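Local coordinates for conserved hypothetical protein (Bacteroides thetaiotaomicron, PDB 2FB0) that is of unknown function but may act as an oxidoreductase of the antibiotic biosynthesis monooxygenase family, at the interface of chains A and B. Coordinates in Å, arbitrary orientation; residue numbers count along the deposited sequence, not the author numbering. Chains: chain A/B, conserved hypothetical protein.

The interface of chains A and B. Residues chain A 45-46, 52-54; chain B 43-45.
A:Glu45 and B:Glu45 meet backbone to backbone where the 38-46 strands of the two chains run antiparallel across the two-fold. The N-H of each Glu45 bonds to the carbonyl O of the other, A:Glu45 N to B:Glu45 O and B:Glu45 N to A:Glu45 O, both 2.8 Å. The pair closes a ring of two bonds and brings A:Ser46 opposite B:Phe44 as the next bridge along the ladder.

The side-chain contact belongs to B:Phe44, whose ring reaches over chain A. The selenium of selenomethionine A:Met54 lies 3.7 Å above the plane of the B:Phe44 ring, over its centre. Ahead of it in the same chain, A:Met54 CG touches B:Phe44 CD1 at 3.5 Å, so CG stands over the CD1/CE1 side of the face that the selenium covers at its middle. The A:Met54 chain turns CG between its backbone N and carbonyl carbon (chi1 65°), then runs extended to the selenium across that face. On the opposite side of the ring plane from the selenium, and offset outward past the rim, A:Ser46 CA lies 3.6 Å from B:Phe44 CD1 and A:Ser46 CB sits near CE1, so the CD1/CE1 side of the ring is flanked by A:Ser46 and A:Met54 CG. A:Val52 gives a looser contact through its CG1 branch.

Behind this shell, A:Val52 and A:Met54 come from strand 52-59, so the phenyl group bridges from the partner's strand 38-46 to a second strand of chain A. Members of this family commonly dimerise through their beta-sheets, and this two-fold pair is probably the same kind of dimer, though the structure alone does not show it. The Glu45 carboxylates, like charges if both are ionised, are not in contact: A:Glu45 OE1 and B:Glu45 OE1 stand 6.4 Å apart.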
loop_
_atom_site.group_PDB
_atom_site.type_symbol
_atom_site.label_atom_id
_atom_site.label_comp_id
_atom_site.label_asym_id
_atom_site.label_seq_id
_atom_site.Cartn_x
_atom_site.Cartn_y
_atom_site.Cartn_z
ATOM N N GLU A 45 -3.756 5.944 3.834
ATOM C CA GLU A 45 -4.462 6.951 3.043
ATOM C C GLU A 45 -3.536 7.545 1.988
ATOM O O GLU A 45 -2.378 7.869 2.284
ATOM C CB GLU A 45 -4.931 8.079 3.955
ATOM C CG GLU A 45 -5.838 7.621 5.070
ATOM C CD GLU A 45 -5.939 8.634 6.200
ATOM O OE1 GLU A 45 -6.074 9.844 5.914
ATOM O OE2 GLU A 45 -5.901 8.205 7.370
ATOM N N SER A 46 -4.046 7.731 0.778
ATOM C CA SER A 46 -3.263 8.379 -0.261
ATOM C C SER A 46 -2.923 9.806 0.139
ATOM O O SER A 46 -3.784 10.551 0.633
ATOM C CB SER A 46 -3.986 8.365 -1.607
ATOM O OG SER A 46 -3.330 9.195 -2.543
ATOM N N VAL A 52 -8.900 8.227 -2.179
ATOM C CA VAL A 52 -8.286 6.904 -2.269
ATOM C C VAL A 52 -7.581 6.531 -0.966
ATOM O O VAL A 52 -6.808 7.318 -0.418
ATOM C CB VAL A 52 -7.293 6.781 -3.465
ATOM C CG1 VAL A 52 -6.664 5.374 -3.498
ATOM C CG2 VAL A 52 -7.981 7.068 -4.801
ATOM N N PHE A 53 -7.875 5.342 -0.451
ATOM C CA PHE A 53 -7.018 4.740 0.573
ATOM C C PHE A 53 -6.820 3.270 0.241
ATOM O O PHE A 53 -7.414 2.778 -0.712
ATOM C CB PHE A 53 -7.502 5.018 2.019
ATOM C CG PHE A 53 -8.726 4.232 2.454
ATOM C CD1 PHE A 53 -10.013 4.745 2.254
ATOM C CD2 PHE A 53 -8.585 3.005 3.118
ATOM C CE1 PHE A 53 -11.143 4.035 2.693
ATOM C CE2 PHE A 53 -9.696 2.286 3.557
ATOM C CZ PHE A 53 -10.990 2.805 3.350
HETATM N N MSE A 54 -5.939 2.591 0.972
HETATM C CA MSE A 54 -5.662 1.197 0.685
HETATM C C MSE A 54 -5.407 0.414 1.948
HETATM O O MSE A 54 -5.027 0.976 2.980
HETATM C CB MSE A 54 -4.508 1.034 -0.322
HETATM C CG MSE A 54 -3.137 1.505 0.161
HETATM SE SE MSE A 54 -1.726 0.825 -1.020
HETATM C CE MSE A 54 -2.083 -1.075 -0.574
ATOM N N THR B 43 1.802 7.639 -3.129
ATOM C CA THR B 43 2.307 7.661 -1.762
ATOM C C THR B 43 1.127 7.562 -0.803
ATOM O O THR B 43 0.144 8.270 -0.981
ATOM C CB THR B 43 3.093 8.976 -1.541
ATOM O OG1 THR B 43 4.129 9.052 -2.530
ATOM C CG2 THR B 43 3.687 9.041 -0.132
ATOM N N PHE B 44 1.229 6.674 0.190
ATOM C CA PHE B 44 0.170 6.418 1.160
ATOM C C PHE B 44 0.736 6.486 2.576
ATOM O O PHE B 44 1.725 5.814 2.878
ATOM C CB PHE B 44 -0.403 5.000 0.993
ATOM C CG PHE B 44 -1.074 4.748 -0.321
ATOM C CD1 PHE B 44 -2.465 4.871 -0.443
ATOM C CD2 PHE B 44 -0.334 4.353 -1.431
ATOM C CE1 PHE B 44 -3.097 4.627 -1.667
ATOM C CE2 PHE B 44 -0.968 4.104 -2.659
ATOM C CZ PHE B 44 -2.358 4.243 -2.765
ATOM N N GLU B 45 0.071 7.227 3.451
ATOM C CA GLU B 45 0.468 7.327 4.855
ATOM C C GLU B 45 -0.358 6.375 5.711
ATOM O O GLU B 45 -1.582 6.288 5.547
ATOM C CB GLU B 45 0.224 8.748 5.353
ATOM C CG GLU B 45 0.964 9.802 4.567
ATOM C CD GLU B 45 0.392 11.197 4.768
ATOM O OE1 GLU B 45 0.086 11.561 5.926
ATOM O OE2 GLU B 45 0.270 11.926 3.765
#